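Local atomic coordinates of arabinose metabolism transcriptional repressor (Bacillus subtilis, PDB entry 5D4S), a protein that binds operator DNA through a winged helix-turn-helix domain of the GntR family and probably represses genes of arabinose metabolism. Residues P48-L53 against T63-I68. Residues are numbered along the deposited sequence; the frame is centred on the assembly and turned at random.
Sequences PTENEL and TIRKAI. With nucleotides of chain C.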
loop_
_atom_site.group_PDB
_atom_site.type_symbol
_atom_site.label_atom_id
_atom_site.label_comp_id
_atom_site.label_asym_id
_atom_site.label_seq_id
_atom_site.Cartn_x
_atom_site.Cartn_y
_atom_site.Cartn_z
ATOM N N PRO B 48 -1.271 17.507 2.741
ATOM C CA PRO B 48 -2.415 17.543 3.657
ATOM C C PRO B 48 -2.539 16.292 4.510
ATOM O O PRO B 48 -2.054 15.232 4.119
ATOM C CB PRO B 48 -3.613 17.657 2.718
ATOM C CG PRO B 48 -3.074 18.295 1.501
ATOM C CD PRO B 48 -1.693 17.744 1.345
ATOM N N THR B 49 -3.197 16.420 5.655
ATOM C CA THR B 49 -3.443 15.283 6.531
ATOM C C THR B 49 -4.336 14.252 5.866
ATOM O O THR B 49 -4.976 14.533 4.852
ATOM C CB THR B 49 -4.113 15.712 7.819
ATOM O OG1 THR B 49 -5.442 16.165 7.518
ATOM C CG2 THR B 49 -3.328 16.850 8.474
ATOM N N GLU B 50 -4.386 13.059 6.448
ATOM C CA GLU B 50 -5.204 11.993 5.895
ATOM C C GLU B 50 -6.662 12.408 5.915
ATOM O O GLU B 50 -7.383 12.120 4.987
ATOM C CB GLU B 50 -4.985 10.676 6.665
ATOM C CG GLU B 50 -3.650 10.026 6.320
ATOM C CD GLU B 50 -3.293 8.843 7.234
ATOM O OE1 GLU B 50 -4.144 8.408 8.040
ATOM O OE2 GLU B 50 -2.147 8.361 7.149
ATOM N N ASN B 51 -7.098 13.114 6.951
ATOM C CA ASN B 51 -8.497 13.533 7.008
ATOM C C ASN B 51 -8.852 14.623 5.978
ATOM O O ASN B 51 -9.961 14.634 5.418
ATOM C CB ASN B 51 -8.850 14.013 8.411
ATOM C CG ASN B 51 -9.313 12.875 9.289
ATOM O OD1 ASN B 51 -10.505 12.722 9.549
ATOM N ND2 ASN B 51 -8.374 12.039 9.716
ATOM N N GLU B 52 -7.904 15.523 5.743
ATOM C CA GLU B 52 -8.058 16.541 4.711
ATOM C C GLU B 52 -8.141 15.861 3.348
ATOM O O GLU B 52 -8.971 16.223 2.518
ATOM C CB GLU B 52 -6.907 17.537 4.750
ATOM C CG GLU B 52 -6.990 18.463 5.966
ATOM C CD GLU B 52 -5.788 19.342 6.125
ATOM O OE1 GLU B 52 -4.730 19.017 5.549
ATOM O OE2 GLU B 52 -5.904 20.371 6.819
ATOM N N LEU B 53 -7.283 14.872 3.129
ATOM C CA LEU B 53 -7.286 14.145 1.857
ATOM C C LEU B 53 -8.582 13.353 1.663
ATOM O O LEU B 53 -9.127 13.311 0.553
ATOM C CB LEU B 53 -6.073 13.218 1.762
ATOM C CG LEU B 53 -4.743 13.970 1.660
ATOM C CD1 LEU B 53 -3.565 13.020 1.725
ATOM C CD2 LEU B 53 -4.681 14.819 0.398
ATOM N N THR B 63 -8.504 4.214 1.560
ATOM C CA THR B 63 -8.058 4.502 0.212
ATOM C C THR B 63 -6.894 5.496 0.232
ATOM O O THR B 63 -5.894 5.314 -0.481
ATOM C CB THR B 63 -9.236 5.009 -0.627
ATOM O OG1 THR B 63 -10.151 3.921 -0.826
ATOM C CG2 THR B 63 -8.777 5.556 -1.982
ATOM N N ILE B 64 -6.990 6.525 1.073
ATOM C CA ILE B 64 -5.912 7.506 1.161
ATOM C C ILE B 64 -4.622 6.822 1.609
ATOM O O ILE B 64 -3.541 7.084 1.070
ATOM C CB ILE B 64 -6.244 8.658 2.147
ATOM C CG1 ILE B 64 -7.373 9.542 1.608
ATOM C CG2 ILE B 64 -5.001 9.514 2.419
ATOM C CD1 ILE B 64 -7.089 10.136 0.211
ATOM N N ARG B 65 -4.745 5.925 2.581
ATOM C CA ARG B 65 -3.577 5.258 3.140
ATOM C C ARG B 65 -2.962 4.290 2.141
ATOM O O ARG B 65 -1.752 4.122 2.103
ATOM C CB ARG B 65 -3.935 4.538 4.445
ATOM C CG ARG B 65 -4.014 5.540 5.654
ATOM C CD ARG B 65 -4.148 4.798 6.972
ATOM N NE ARG B 65 -2.972 3.963 7.171
ATOM C CZ ARG B 65 -1.806 4.425 7.610
ATOM N NH1 ARG B 65 -1.678 5.709 7.934
ATOM N NH2 ARG B 65 -0.777 3.605 7.730
ATOM N N LYS B 66 -3.792 3.647 1.339
ATOM C CA LYS B 66 -3.269 2.815 0.265
ATOM C C LYS B 66 -2.472 3.683 -0.725
ATOM O O LYS B 66 -1.335 3.342 -1.078
ATOM C CB LYS B 66 -4.420 2.074 -0.412
ATOM C CG LYS B 66 -4.100 1.417 -1.776
ATOM C CD LYS B 66 -3.078 0.314 -1.647
ATOM C CE LYS B 66 -3.197 -0.646 -2.842
ATOM N NZ LYS B 66 -1.975 -1.440 -3.020
ATOM N N ALA B 67 -3.045 4.807 -1.158
ATOM C CA ALA B 67 -2.324 5.686 -2.086
ATOM C C ALA B 67 -0.982 6.173 -1.538
ATOM O O ALA B 67 0.080 6.107 -2.200
ATOM C CB ALA B 67 -3.191 6.893 -2.455
ATOM N N ILE B 68 -1.040 6.689 -0.323
ATOM C CA ILE B 68 0.147 7.238 0.294
ATOM C C ILE B 68 1.164 6.141 0.546
ATOM O O ILE B 68 2.356 6.330 0.318
ATOM C CB ILE B 68 -0.207 7.976 1.591
ATOM C CG1 ILE B 68 -0.872 9.314 1.238
ATOM C CG2 ILE B 68 1.044 8.191 2.444
ATOM C CD1 ILE B 68 -1.428 10.066 2.437
ATOM P P DT C 8 -1.443 12.735 8.901
ATOM O OP1 DT C 8 -0.655 13.307 7.789
ATOM O OP2 DT C 8 -2.931 12.643 8.823
ATOM O "O5'" DT C 8 -0.776 11.363 9.363
ATOM C "C5'" DT C 8 0.639 11.323 9.560
ATOM C "C4'" DT C 8 1.078 10.059 10.272
ATOM O "O4'" DT C 8 0.322 9.907 11.504
ATOM C "C3'" DT C 8 0.880 8.755 9.484
ATOM O "O3'" DT C 8 1.988 7.905 9.720
ATOM C "C2'" DT C 8 -0.393 8.188 10.099
ATOM C "C1'" DT C 8 -0.230 8.621 11.549
ATOM N N1 DT C 8 -1.506 8.662 12.314
ATOM C C2 DT C 8 -1.566 8.016 13.522
ATOM O O2 DT C 8 -0.617 7.449 14.022
ATOM N N3 DT C 8 -2.766 8.086 14.142
ATOM C C4 DT C 8 -3.905 8.699 13.687
ATOM O O4 DT C 8 -4.949 8.697 14.341
ATOM C C5 DT C 8 -3.786 9.340 12.402
ATOM C C7 DT C 8 -4.969 10.033 11.792
ATOM C C6 DT C 8 -2.600 9.289 11.782
ATOM P P DG C 9 2.047 6.408 9.138
ATOM O OP1 DG C 9 3.480 6.198 8.861
ATOM O OP2 DG C 9 1.056 6.256 8.050
ATOM O "O5'" DG C 9 1.637 5.508 10.371
ATOM C "C5'" DG C 9 2.562 5.353 11.440
ATOM C "C4'" DG C 9 2.229 4.138 12.243
ATOM O "O4'" DG C 9 1.019 4.390 13.014
ATOM C "C3'" DG C 9 1.964 2.899 11.383
ATOM O "O3'" DG C 9 2.650 1.788 11.949
ATOM C "C2'" DG C 9 0.445 2.750 11.416
ATOM C "C1'" DG C 9 0.046 3.408 12.734
ATOM N N9 DG C 9 -1.271 4.065 12.680
ATOM C C8 DG C 9 -1.691 5.039 11.798
ATOM N N7 DG C 9 -2.923 5.438 12.010
ATOM C C5 DG C 9 -3.340 4.683 13.102
ATOM C C6 DG C 9 -4.585 4.663 13.792
ATOM O O6 DG C 9 -5.601 5.335 13.578
ATOM N N1 DG C 9 -4.578 3.746 14.841
ATOM C C2 DG C 9 -3.501 2.954 15.179
ATOM N N2 DG C 9 -3.667 2.130 16.214
ATOM N N3 DG C 9 -2.340 2.969 14.551
ATOM C C4 DG C 9 -2.331 3.841 13.521
ATOM P P DT C 7 -4.284 17.670 12.251
ATOM O OP1 DT C 7 -3.649 18.790 11.518
ATOM O OP2 DT C 7 -5.700 17.297 12.027
ATOM O "O5'" DT C 7 -3.432 16.359 12.028
ATOM C "C5'" DT C 7 -2.035 16.359 12.208
ATOM C "C4'" DT C 7 -1.514 14.928 12.178
ATOM O "O4'" DT C 7 -1.813 14.249 13.419
ATOM C "C3'" DT C 7 -2.120 14.054 11.060
ATOM O "O3'" DT C 7 -1.114 13.735 10.128
ATOM C "C2'" DT C 7 -2.635 12.781 11.777
ATOM C "C1'" DT C 7 -1.991 12.874 13.153
ATOM N N1 DT C 7 -2.804 12.278 14.237
ATOM C C2 DT C 7 -2.214 11.359 15.071
ATOM O O2 DT C 7 -1.052 11.006 14.969
ATOM N N3 DT C 7 -3.009 10.884 16.047
ATOM C C4 DT C 7 -4.314 11.176 16.289
ATOM O O4 DT C 7 -4.928 10.649 17.219
ATOM C C5 DT C 7 -4.906 12.142 15.388
ATOM C C7 DT C 7 -6.341 12.550 15.557
ATOM C C6 DT C 7 -4.124 12.651 14.405
#
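Glu50 is extended beyond CG, while Arg65 bends at chi3 (62°), the torsion that sets NE, and its guanidinium lies by the carboxylate. The two side chains cross obliquely, and Glu50 OE2 meets Arg65 NH1 at 2.8 Å in a salt bridge. The hydrogen bond within it is weak, being strongly bent at 119°. Carboxylate and guanidinium planes are turned 64° apart, so the two groups do not pair flat. The other carboxylate oxygen, OE1, forms a salt bridge with Arg61, so Glu50 is held by two arginines.

Arg65 also turns to the DNA. Its NH1 donates to OP2 of DG9 of chain C at 2.8 Å, in a straighter bond than the one to Glu50. NH2 adds a weak bond to the same oxygen. Glu50 OE2 therefore shares NH1 with a phosphate oxygen, an arrangement consistent with Glu50 orienting the guanidinium on the DNA backbone.

The rest of the contact is apolar. Leu53 and Ile64 cross at about a right angle, with Leu53 CB 3.6 Å from Ile64 CD1. Leu53 CD1 reaches Ile68 CD1 at 3.7 Å and also touches Ile64 CG2. Trp35 of helix 24-35 and Ile47 also pack on Leu53.

The start of helix 50-57 faces the DNA. Thr49 is its N-cap and forms a capping box with Glu52: Thr49 OG1 accepts from Glu52 N at 3.1 Å, and Glu52 OE1 accepts from Thr49 N. Glu50 N gives an almost linear bond, 2.8 Å long, to OP2 of DT8 of chain C. The helix dipole would favour a phosphate here.

Helices 50-57 and 61-74 form the helix-turn-helix of the GntR-type winged-helix domain, the second being the recognition helix, here bound to operator DNA.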